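Local coordinates for response regulator receiver protein (Dyadobacter fermentans, PDB 4XLT) that probably acts as the phosphorylation-controlled receiver of a two-component signalling pathway, taking a phosphoryl group from a partner kinase onto an aspartate, at residues Met4-Asp10 / Thr29-Phe35; Gly49-Thr55 / Ala81-Arg87; Ala41-Arg46 / Phe71-Met77; Lys25-Thr29 / Ile119-Arg123. All blocks are in the same frame, centred on the assembly; numbering follows the deposited sequence.

Overall arrangement
All four contacts lie in one CheY-like receiver domain whose parallel sheet has the strand order 2-1-3-4-5. Contact 1 pairs the first two strands. Contact 2 ties the start of strand 54-60 to strand 86-92 and meets contact 1 where D5 N lies 2.8 Å from D54 O. Contact 3 packs helix 38-46 against helix 68-75 on one sheet face, its centre about 15 Å from that of contact 1. Contact 4 lies on the other face, its centre about 25 Å from that of contact 3, and shares T29 with contact 1. D60, the predicted phosphorylation site, unmodified here, is touched by D10 at the end of contact 1.

Contact 1 (Met4-Asp10 / Thr29-Phe35); sequences MDFIIVD and TTSVRTF
Strands 4-9 and 31-35 run parallel, their axes 4.7 Å apart at closest approach and 19° from exact alignment. The register is F6 with V32, I7 with R33, I8 with T34 and V9 with F35 (CA-CA 4.8 to 4.9 Å), held by F6 N to S31 O, R33 N to F6 O, I8 N to R33 O, F35 N to I8 O and D10 N to F35 O, all 2.8 to 3.1 Å. On one face the F6 ring (chi1 -88°) fills the hollow beside T29, whose CB points at strand 4-9 and lies 3.4 Å from F6 CD1. I8 (chi1 -47°, chi2 174°) leans back from its register partner, setting CD1 3.7 Å from V32 CG1; helix 13-25 packs here. On the other face F35 (chi1 -64°) leans back likewise, and I7 CG2 meets its ring edge, 3.6 Å from F35 CD2; helix 38-46 closes over both. The two strands are the beta elements of the first beta-alpha-beta unit, joined through helix 13-25. T29 OG1 donates to M4 O (3.0 Å) and accepts from S31 N (3.2 Å) in an ST turn; S31 OG donates to D5 OD1 (2.6 Å). A water donates to F6 O (3.0 Å) and S31 O (2.8 Å). D10, salt-bridged to K115, touches D60, the predicted phosphorylation site. Thus backbone bonds fix the register, F6, I8 and V32 pack on one face, I7 and F35 on the other, where R33 also lies, and hydroxyls tie the strand entry.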
# COMPACT_ATOMS: atom_id res chain seq x y z
N MSE A 4 -0.72 -9.44 18.94
CA MSE A 4 -0.89 -9.88 17.56
C MSE A 4 -1.90 -11.01 17.42
O MSE A 4 -2.03 -11.85 18.30
CB MSE A 4 0.44 -10.34 16.97
CG MSE A 4 1.55 -9.31 17.04
SE MSE A 4 3.12 -9.91 16.06
CE MSE A 4 4.43 -8.68 16.80
N ASP A 5 -2.60 -11.02 16.29
CA ASP A 5 -3.42 -12.16 15.92
C ASP A 5 -2.64 -13.03 14.94
O ASP A 5 -1.82 -12.52 14.16
CB ASP A 5 -4.74 -11.72 15.29
CG ASP A 5 -5.64 -11.00 16.28
OD1 ASP A 5 -5.39 -11.10 17.50
OD2 ASP A 5 -6.60 -10.34 15.83
N PHE A 6 -2.88 -14.33 14.97
CA PHE A 6 -2.24 -15.24 14.04
C PHE A 6 -3.26 -16.02 13.24
O PHE A 6 -4.21 -16.58 13.79
CB PHE A 6 -1.30 -16.20 14.77
CG PHE A 6 0.09 -15.66 14.95
CD1 PHE A 6 0.35 -14.66 15.87
CD2 PHE A 6 1.14 -16.17 14.20
CE1 PHE A 6 1.64 -14.17 16.04
CE2 PHE A 6 2.43 -15.68 14.36
CZ PHE A 6 2.68 -14.68 15.29
N ILE A 7 -3.06 -16.05 11.93
CA ILE A 7 -3.91 -16.81 11.03
C ILE A 7 -3.07 -17.84 10.30
O ILE A 7 -2.13 -17.49 9.59
CB ILE A 7 -4.62 -15.90 10.02
CG1 ILE A 7 -5.51 -14.89 10.75
CG2 ILE A 7 -5.42 -16.73 9.02
CD1 ILE A 7 -6.16 -13.88 9.84
N ILE A 8 -3.40 -19.11 10.49
CA ILE A 8 -2.68 -20.18 9.81
C ILE A 8 -3.55 -20.76 8.70
O ILE A 8 -4.73 -21.07 8.92
CB ILE A 8 -2.26 -21.30 10.78
CG1 ILE A 8 -1.61 -20.71 12.03
CG2 ILE A 8 -1.30 -22.26 10.09
CD1 ILE A 8 -1.29 -21.74 13.10
N VAL A 9 -2.97 -20.89 7.51
CA VAL A 9 -3.67 -21.45 6.36
C VAL A 9 -2.89 -22.65 5.83
O VAL A 9 -1.83 -22.49 5.22
CB VAL A 9 -3.84 -20.41 5.23
CG1 VAL A 9 -4.72 -20.98 4.12
CG2 VAL A 9 -4.44 -19.12 5.77
N ASP A 10 -3.40 -23.85 6.08
CA ASP A 10 -2.70 -25.08 5.71
C ASP A 10 -3.70 -26.19 5.38
O ASP A 10 -4.65 -26.43 6.14
CB ASP A 10 -1.76 -25.51 6.84
CG ASP A 10 -0.69 -26.49 6.38
OD1 ASP A 10 -0.95 -27.33 5.50
OD2 ASP A 10 0.44 -26.42 6.92
N THR A 29 1.60 -15.31 20.98
CA THR A 29 0.23 -14.91 20.69
C THR A 29 -0.76 -15.67 21.56
O THR A 29 -0.42 -16.70 22.14
CB THR A 29 -0.13 -15.14 19.21
OG1 THR A 29 -1.50 -14.77 18.99
CG2 THR A 29 0.07 -16.60 18.83
N THR A 30 -1.98 -15.16 21.64
CA THR A 30 -3.03 -15.80 22.42
C THR A 30 -4.27 -16.07 21.57
O THR A 30 -5.21 -16.73 22.01
CB THR A 30 -3.43 -14.94 23.64
OG1 THR A 30 -3.81 -13.63 23.20
CG2 THR A 30 -2.27 -14.83 24.62
N SER A 31 -4.26 -15.56 20.34
CA SER A 31 -5.39 -15.74 19.44
C SER A 31 -4.95 -16.32 18.10
O SER A 31 -4.45 -15.61 17.23
CB SER A 31 -6.12 -14.40 19.22
OG SER A 31 -5.24 -13.42 18.69
N VAL A 32 -5.14 -17.63 17.94
CA VAL A 32 -4.79 -18.30 16.70
C VAL A 32 -6.04 -18.77 15.96
O VAL A 32 -6.82 -19.56 16.47
CB VAL A 32 -3.88 -19.52 16.95
CG1 VAL A 32 -3.49 -20.16 15.63
CG2 VAL A 32 -2.65 -19.10 17.74
N ARG A 33 -6.20 -18.26 14.74
CA ARG A 33 -7.29 -18.68 13.87
C ARG A 33 -6.74 -19.64 12.83
O ARG A 33 -5.70 -19.39 12.23
CB ARG A 33 -7.94 -17.46 13.22
CG ARG A 33 -9.41 -17.62 12.90
CD ARG A 33 -9.97 -16.35 12.28
NE ARG A 33 -9.82 -15.19 13.17
CZ ARG A 33 -10.76 -14.78 14.02
NH1 ARG A 33 -11.91 -15.42 14.10
NH2 ARG A 33 -10.53 -13.72 14.78
N THR A 34 -7.43 -20.76 12.61
CA THR A 34 -6.93 -21.78 11.68
C THR A 34 -7.88 -22.02 10.51
O THR A 34 -9.09 -22.15 10.69
CB THR A 34 -6.68 -23.12 12.39
OG1 THR A 34 -7.88 -23.55 13.05
CG2 THR A 34 -5.57 -22.99 13.42
N PHE A 35 -7.32 -22.10 9.31
CA PHE A 35 -8.11 -22.36 8.12
C PHE A 35 -7.54 -23.52 7.31
O PHE A 35 -6.34 -23.58 7.05
CB PHE A 35 -8.21 -21.11 7.24
CG PHE A 35 -8.93 -19.97 7.90
CD1 PHE A 35 -10.31 -19.94 7.95
CD2 PHE A 35 -8.22 -18.93 8.47
CE1 PHE A 35 -10.98 -18.90 8.55
CE2 PHE A 35 -8.88 -17.87 9.07
CZ PHE A 35 -10.26 -17.86 9.11
O HOH W 1 -6.22 -14.83 15.17

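Contact 2 (Gly49-Thr55 / Ala81-Arg87); sequences GADIPDT and AVRARIR
R85 anchors this contact with a salt bridge to D54: NH1 lies 2.6 Å and NH2 2.8 Å from D54 OD1. The same NH2 donates to I52 O at 3.0 Å, so one guanidinium edge holds both a carboxylate and a backbone carbonyl. These bonds lie where strands 54-60 and 86-92 enter the central parallel sheet of the CheY-like receiver fold. The bridge in these segments is T55 with I86 (CA-CA 4.8 Å), where T55 N donates to R85 O at 3.0 Å and R87 N donates to T55 O at 2.9 Å. R83 to I86 forms a type I turn, carrying the chain from helix 80-83 into its strand; G49 to I52 forms another ahead of the partner strand. R85 has chi1 -52°, an off-well chi2 of -100° and chi3 60°, which fold its side chain along the incoming loop, with CD 3.5 Å from A50 O. T55 OG1 donates to P53 O (2.8 Å). R87 turns back to A84 O and I86 O, NH1 3.0 Å from each, while its NE bonds W129 O. Farther out, I52 (chi1 64°) sets CD1 3.7 Å from V82 CG2 and 4.1 Å from I86 CG1. W129 of the second subunit packs on A50, and E80 of the third subunit forms a salt bridge with R83. At the helix end of the contact, A50 CB sits 3.9 Å from A81 CB.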
# COMPACT_ATOMS: atom_id res chain seq x y z
N GLY A 49 -11.94 -5.16 8.55
CA GLY A 49 -11.69 -3.76 8.23
C GLY A 49 -10.29 -3.37 8.64
O GLY A 49 -9.48 -4.23 9.00
N ALA A 50 -10.00 -2.08 8.59
CA ALA A 50 -8.68 -1.58 8.97
C ALA A 50 -8.56 -1.43 10.49
O ALA A 50 -7.58 -0.88 10.99
CB ALA A 50 -8.40 -0.25 8.29
N ASP A 51 -9.56 -1.92 11.21
CA ASP A 51 -9.58 -1.83 12.67
C ASP A 51 -9.05 -3.11 13.31
O ASP A 51 -9.05 -3.24 14.54
CB ASP A 51 -10.99 -1.53 13.17
CG ASP A 51 -11.99 -2.61 12.78
OD1 ASP A 51 -11.77 -3.29 11.76
OD2 ASP A 51 -13.01 -2.77 13.49
N ILE A 52 -8.62 -4.06 12.49
CA ILE A 52 -8.11 -5.33 12.99
C ILE A 52 -6.73 -5.16 13.61
O ILE A 52 -5.96 -4.29 13.19
CB ILE A 52 -8.04 -6.39 11.87
CG1 ILE A 52 -7.04 -5.99 10.79
CG2 ILE A 52 -9.42 -6.62 11.28
CD1 ILE A 52 -6.66 -7.12 9.87
N PRO A 53 -6.41 -5.99 14.62
CA PRO A 53 -5.09 -5.97 15.27
C PRO A 53 -3.97 -6.32 14.30
O PRO A 53 -4.23 -6.79 13.20
CB PRO A 53 -5.21 -7.04 16.36
CG PRO A 53 -6.67 -7.18 16.60
CD PRO A 53 -7.33 -6.93 15.28
N ASP A 54 -2.73 -6.09 14.73
CA ASP A 54 -1.56 -6.58 14.01
C ASP A 54 -1.72 -8.07 13.77
O ASP A 54 -1.80 -8.85 14.71
CB ASP A 54 -0.28 -6.29 14.79
CG ASP A 54 0.06 -4.81 14.83
OD1 ASP A 54 -0.81 -3.99 14.48
OD2 ASP A 54 1.20 -4.48 15.23
N THR A 55 -1.77 -8.46 12.50
CA THR A 55 -2.09 -9.84 12.16
C THR A 55 -0.98 -10.50 11.35
O THR A 55 -0.51 -9.95 10.35
CB THR A 55 -3.41 -9.92 11.37
OG1 THR A 55 -4.48 -9.41 12.18
CG2 THR A 55 -3.71 -11.35 10.97
N ALA A 81 -5.89 -0.93 2.97
CA ALA A 81 -5.98 -0.54 4.37
C ALA A 81 -5.98 -1.74 5.32
O ALA A 81 -5.56 -1.62 6.47
CB ALA A 81 -7.23 0.30 4.59
N VAL A 82 -6.45 -2.89 4.85
CA VAL A 82 -6.44 -4.07 5.70
C VAL A 82 -5.13 -4.85 5.52
O VAL A 82 -4.63 -5.47 6.46
CB VAL A 82 -7.67 -4.99 5.44
CG1 VAL A 82 -7.55 -5.75 4.14
CG2 VAL A 82 -7.87 -5.96 6.60
N ARG A 83 -4.56 -4.79 4.32
CA ARG A 83 -3.28 -5.43 4.04
C ARG A 83 -2.15 -4.79 4.83
O ARG A 83 -1.17 -5.44 5.16
CB ARG A 83 -2.98 -5.40 2.54
CG ARG A 83 -3.48 -6.61 1.78
CD ARG A 83 -3.85 -6.28 0.35
NE ARG A 83 -2.84 -5.45 -0.30
CZ ARG A 83 -3.07 -4.73 -1.40
NH1 ARG A 83 -4.27 -4.74 -1.96
NH2 ARG A 83 -2.10 -4.00 -1.93
N ALA A 84 -2.31 -3.50 5.13
CA ALA A 84 -1.29 -2.76 5.87
C ALA A 84 -1.22 -3.21 7.33
O ALA A 84 -0.23 -2.95 8.02
CB ALA A 84 -1.57 -1.26 5.79
N ARG A 85 -2.26 -3.90 7.79
CA ARG A 85 -2.33 -4.38 9.16
C ARG A 85 -1.85 -5.83 9.25
O ARG A 85 -1.90 -6.45 10.31
CB ARG A 85 -3.76 -4.28 9.70
CG ARG A 85 -4.41 -2.91 9.55
CD ARG A 85 -4.35 -2.11 10.84
NE ARG A 85 -2.98 -1.88 11.29
CZ ARG A 85 -2.43 -2.46 12.35
NH1 ARG A 85 -1.18 -2.19 12.68
NH2 ARG A 85 -3.14 -3.30 13.09
N ILE A 86 -1.39 -6.35 8.12
CA ILE A 86 -1.06 -7.76 8.00
C ILE A 86 0.37 -7.97 7.51
O ILE A 86 0.86 -7.23 6.67
CB ILE A 86 -2.05 -8.47 7.04
CG1 ILE A 86 -3.48 -8.36 7.58
CG2 ILE A 86 -1.66 -9.93 6.83
CD1 ILE A 86 -4.53 -8.89 6.64
N ARG A 87 1.03 -8.98 8.08
CA ARG A 87 2.32 -9.45 7.57
C ARG A 87 2.17 -10.92 7.17
O ARG A 87 1.92 -11.78 8.01
CB ARG A 87 3.42 -9.29 8.61
CG ARG A 87 3.56 -7.87 9.14
CD ARG A 87 3.98 -6.89 8.05
NE ARG A 87 4.15 -5.55 8.59
CZ ARG A 87 3.21 -4.60 8.54
NH1 ARG A 87 2.05 -4.84 7.95
NH2 ARG A 87 3.45 -3.41 9.07

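Contact 3 (Ala41-Arg46 / Phe71-Met77); sequences AIDHLR and FTEHYGM
I42 gives up the largest area to the partner segment, 69 Å² covered by 71-77, and F71 follows with 58 Å² covered by 41-46. I42 (chi1 -71°, chi2 -61°) points CD1 at one face of the F71 ring, 4.0 Å from its centroid and 27° off the normal, a CH-pi contact; the same CD1 lies 3.6 Å from F71 CE1 and 3.8 Å from H74 CB. F71, with chi1 177°, extends its ring across the gap, so that A41 CB meets its edge at 3.8 Å from CE1 and L45 CD1 lies 4.2 Å from CZ. The two helical segments run nearly parallel, 14° between their directions, with axes 10.7 Å apart at closest approach; the nearest CA atoms, those of I42 and Y75, are 7.0 Å apart. In the alternating alpha/beta receiver fold these are the helices after strands 31-35 and 54-60, packed side by side on one face of the sheet: L45 and Y75 rest on I57, and F71 rests on L59. L45 CD1 lies 4.0 Å from Y75 CD1, at the edge of that ring. Third by area covered, at 46 Å², is R46, whose long side chain reaches across to H74 and M77. Its NH2 comes to 3.3 Å from CE of selenomethionine M77 and 3.4 Å from H74 ND1, while NH1 forms a salt bridge with E104 of the second subunit.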
# COMPACT_ATOMS: atom_id res chain seq x y z
N ALA A 41 -10.20 -18.89 4.32
CA ALA A 41 -9.27 -17.87 4.78
C ALA A 41 -9.56 -16.52 4.11
O ALA A 41 -9.61 -15.49 4.77
CB ALA A 41 -7.84 -18.30 4.50
N ILE A 42 -9.75 -16.55 2.80
CA ILE A 42 -10.05 -15.34 2.05
C ILE A 42 -11.39 -14.75 2.48
O ILE A 42 -11.51 -13.53 2.66
CB ILE A 42 -10.06 -15.60 0.53
CG1 ILE A 42 -8.64 -15.85 0.02
CG2 ILE A 42 -10.65 -14.42 -0.22
CD1 ILE A 42 -7.70 -14.67 0.24
N ASP A 43 -12.39 -15.61 2.66
CA ASP A 43 -13.71 -15.19 3.12
C ASP A 43 -13.64 -14.44 4.44
O ASP A 43 -14.27 -13.40 4.60
CB ASP A 43 -14.64 -16.40 3.27
CG ASP A 43 -15.06 -16.99 1.94
OD1 ASP A 43 -14.90 -16.30 0.91
OD2 ASP A 43 -15.56 -18.13 1.92
N HIS A 44 -12.87 -14.96 5.39
CA HIS A 44 -12.70 -14.31 6.68
C HIS A 44 -12.03 -12.94 6.53
O HIS A 44 -12.42 -11.98 7.19
CB HIS A 44 -11.88 -15.18 7.62
CG HIS A 44 -11.44 -14.47 8.86
ND1 HIS A 44 -10.14 -14.04 9.05
CD2 HIS A 44 -12.12 -14.10 9.97
CE1 HIS A 44 -10.04 -13.44 10.22
NE2 HIS A 44 -11.23 -13.46 10.80
N LEU A 45 -11.03 -12.86 5.67
CA LEU A 45 -10.30 -11.61 5.46
C LEU A 45 -11.18 -10.54 4.80
O LEU A 45 -11.04 -9.36 5.09
CB LEU A 45 -9.05 -11.86 4.62
CG LEU A 45 -7.93 -12.65 5.31
CD1 LEU A 45 -6.78 -12.92 4.35
CD2 LEU A 45 -7.44 -11.91 6.54
N ARG A 46 -12.09 -10.97 3.93
CA ARG A 46 -12.96 -10.03 3.23
C ARG A 46 -13.97 -9.38 4.16
O ARG A 46 -14.59 -8.37 3.80
CB ARG A 46 -13.68 -10.74 2.08
CG ARG A 46 -12.83 -10.93 0.84
CD ARG A 46 -13.51 -11.83 -0.18
NE ARG A 46 -12.70 -12.00 -1.38
CZ ARG A 46 -12.94 -12.90 -2.32
NH1 ARG A 46 -13.97 -13.73 -2.21
NH2 ARG A 46 -12.14 -12.99 -3.38
N PHE A 71 -3.48 -18.00 -3.72
CA PHE A 71 -4.01 -17.32 -2.54
C PHE A 71 -3.62 -15.85 -2.55
O PHE A 71 -4.42 -14.99 -2.21
CB PHE A 71 -3.51 -17.99 -1.26
CG PHE A 71 -3.96 -17.31 -0.00
CD1 PHE A 71 -5.13 -17.70 0.63
CD2 PHE A 71 -3.22 -16.28 0.56
CE1 PHE A 71 -5.55 -17.08 1.79
CE2 PHE A 71 -3.64 -15.65 1.72
CZ PHE A 71 -4.81 -16.06 2.34
N THR A 72 -2.38 -15.57 -2.93
CA THR A 72 -1.87 -14.21 -2.94
C THR A 72 -2.59 -13.34 -3.96
O THR A 72 -2.71 -12.13 -3.79
CB THR A 72 -0.36 -14.16 -3.22
OG1 THR A 72 -0.07 -14.92 -4.41
CG2 THR A 72 0.42 -14.74 -2.05
N GLU A 73 -3.06 -13.97 -5.04
CA GLU A 73 -3.80 -13.25 -6.06
C GLU A 73 -5.12 -12.73 -5.51
O GLU A 73 -5.49 -11.58 -5.75
CB GLU A 73 -4.05 -14.14 -7.28
CG GLU A 73 -2.77 -14.65 -7.93
CD GLU A 73 -3.02 -15.18 -9.33
OE1 GLU A 73 -3.93 -14.67 -10.00
OE2 GLU A 73 -2.29 -16.11 -9.75
N HIS A 74 -5.81 -13.58 -4.76
CA HIS A 74 -7.04 -13.17 -4.09
C HIS A 74 -6.73 -12.24 -2.93
O HIS A 74 -7.51 -11.34 -2.62
CB HIS A 74 -7.81 -14.39 -3.59
CG HIS A 74 -8.54 -15.11 -4.68
ND1 HIS A 74 -9.74 -14.68 -5.19
CD2 HIS A 74 -8.23 -16.24 -5.36
CE1 HIS A 74 -10.14 -15.51 -6.14
NE2 HIS A 74 -9.24 -16.46 -6.26
N TYR A 75 -5.58 -12.45 -2.29
CA TYR A 75 -5.14 -11.61 -1.19
C TYR A 75 -4.85 -10.18 -1.66
O TYR A 75 -5.15 -9.21 -0.96
CB TYR A 75 -3.90 -12.21 -0.52
CG TYR A 75 -3.36 -11.38 0.62
CD1 TYR A 75 -3.87 -11.52 1.91
CD2 TYR A 75 -2.34 -10.46 0.42
CE1 TYR A 75 -3.39 -10.76 2.95
CE2 TYR A 75 -1.85 -9.70 1.46
CZ TYR A 75 -2.38 -9.85 2.73
OH TYR A 75 -1.90 -9.09 3.77
N GLY A 76 -4.26 -10.06 -2.85
CA GLY A 76 -3.94 -8.77 -3.42
C GLY A 76 -5.18 -7.96 -3.77
O GLY A 76 -5.09 -6.76 -4.03
N MSE A 77 -6.33 -8.63 -3.77
CA MSE A 77 -7.61 -7.98 -4.08
C MSE A 77 -8.22 -7.31 -2.85
O MSE A 77 -9.10 -6.45 -2.97
CB MSE A 77 -8.59 -8.99 -4.67
CG MSE A 77 -8.32 -9.34 -6.13
SE MSE A 77 -9.34 -10.88 -6.77
CE MSE A 77 -10.85 -10.80 -5.53

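Contact 4 (Lys25-Thr29 / Ile119-Arg123); sequences KSGLT and IPLLR
Apolar contacts dominate, with L28 at their centre: 89 Å² of it is covered by the segment 119-123. Its chi1 of -162° and chi2 of 58° bring CD2 to 3.5 Å from L122 CD2 and 4.3 Å from I119 CG2, so this methyl wedges between side chains three residues apart on the helix. The other methyl, L28 CD1, packs 3.8 Å from R123 CD, on the aliphatic part of the arginine. In backbone terms the partners are a loop and the first turn of helix 119-129, where R123 N donates to I119 O at 2.8 Å; the nearest CA pairs are L28 with R123 at 7.0 Å and S26 with I119 at 7.9 Å. This joins the loop between helix 13-25 and strand 31-35 to the last helix of the receiver fold. Both helices lie on the same face of the sheet, and L28 and L122 both touch F6 of the first strand. No hydrogen bond joins the segments; the R123 guanidinium (chi1 165°, off-well chi2 135°, chi3 45°) lies against the loop by van der Waals contact, NH2 4.0 Å from S26 CB and NH1 4.0 Å from G27 C. S26 leaves helical geometry (phi -91°, psi 167°), with chi1 63°; its hydroxyl makes a van der Waals contact, OG 3.8 Å from I119 CG2, and is hydrogen-bonded to L23 O on the preceding helix.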
# COMPACT_ATOMS: atom_id res chain seq x y z
N LYS A 25 1.71 -22.33 22.72
CA LYS A 25 2.64 -22.79 23.75
C LYS A 25 3.63 -21.71 24.13
O LYS A 25 4.07 -21.63 25.28
CB LYS A 25 3.38 -24.04 23.27
N SER A 26 3.98 -20.86 23.17
CA SER A 26 4.83 -19.71 23.44
C SER A 26 3.97 -18.50 23.78
O SER A 26 2.76 -18.51 23.56
CB SER A 26 5.75 -19.41 22.26
OG SER A 26 4.99 -19.07 21.10
N GLY A 27 4.60 -17.45 24.30
CA GLY A 27 3.89 -16.22 24.61
C GLY A 27 3.83 -15.30 23.40
O GLY A 27 3.65 -14.09 23.54
N LEU A 28 3.97 -15.88 22.22
CA LEU A 28 4.02 -15.11 20.98
C LEU A 28 2.64 -14.57 20.61
O LEU A 28 2.53 -13.51 20.00
CB LEU A 28 4.58 -15.97 19.85
CG LEU A 28 5.10 -15.23 18.62
CD1 LEU A 28 6.20 -14.26 19.02
CD2 LEU A 28 5.60 -16.23 17.60
N THR A 29 1.60 -15.31 20.98
CA THR A 29 0.23 -14.91 20.69
C THR A 29 -0.76 -15.67 21.56
O THR A 29 -0.42 -16.70 22.14
CB THR A 29 -0.13 -15.14 19.21
OG1 THR A 29 -1.50 -14.77 18.99
CG2 THR A 29 0.07 -16.60 18.83
N ILE A 119 10.10 -20.81 16.33
CA ILE A 119 9.53 -19.72 17.11
C ILE A 119 10.52 -18.58 17.41
O ILE A 119 10.16 -17.41 17.25
CB ILE A 119 8.93 -20.24 18.43
CG1 ILE A 119 7.87 -21.31 18.14
CG2 ILE A 119 8.32 -19.10 19.24
CD1 ILE A 119 7.25 -21.92 19.38
N PRO A 120 11.75 -18.90 17.85
CA PRO A 120 12.65 -17.76 18.10
C PRO A 120 13.00 -16.99 16.83
O PRO A 120 13.21 -15.78 16.87
CB PRO A 120 13.90 -18.41 18.71
CG PRO A 120 13.85 -19.83 18.24
CD PRO A 120 12.40 -20.18 18.20
N LEU A 121 13.05 -17.70 15.70
CA LEU A 121 13.34 -17.07 14.42
C LEU A 121 12.20 -16.13 14.01
O LEU A 121 12.44 -15.05 13.47
CB LEU A 121 13.56 -18.14 13.34
CG LEU A 121 14.02 -17.74 11.94
CD1 LEU A 121 14.89 -18.84 11.35
CD2 LEU A 121 12.84 -17.45 11.02
N LEU A 122 10.97 -16.55 14.28
CA LEU A 122 9.81 -15.77 13.89
C LEU A 122 9.60 -14.59 14.84
O LEU A 122 9.25 -13.49 14.40
CB LEU A 122 8.55 -16.65 13.86
CG LEU A 122 7.33 -16.03 13.17
CD1 LEU A 122 6.67 -17.04 12.25
CD2 LEU A 122 6.33 -15.54 14.20
N ARG A 123 9.81 -14.82 16.13
CA ARG A 123 9.68 -13.77 17.14
C ARG A 123 10.62 -12.60 16.86
O ARG A 123 10.24 -11.44 17.02
CB ARG A 123 9.94 -14.35 18.53
CG ARG A 123 10.18 -13.30 19.62
CD ARG A 123 9.41 -13.63 20.89
NE ARG A 123 9.52 -15.04 21.25
CZ ARG A 123 8.73 -15.65 22.13
NH1 ARG A 123 7.78 -14.97 22.75
NH2 ARG A 123 8.90 -16.94 22.40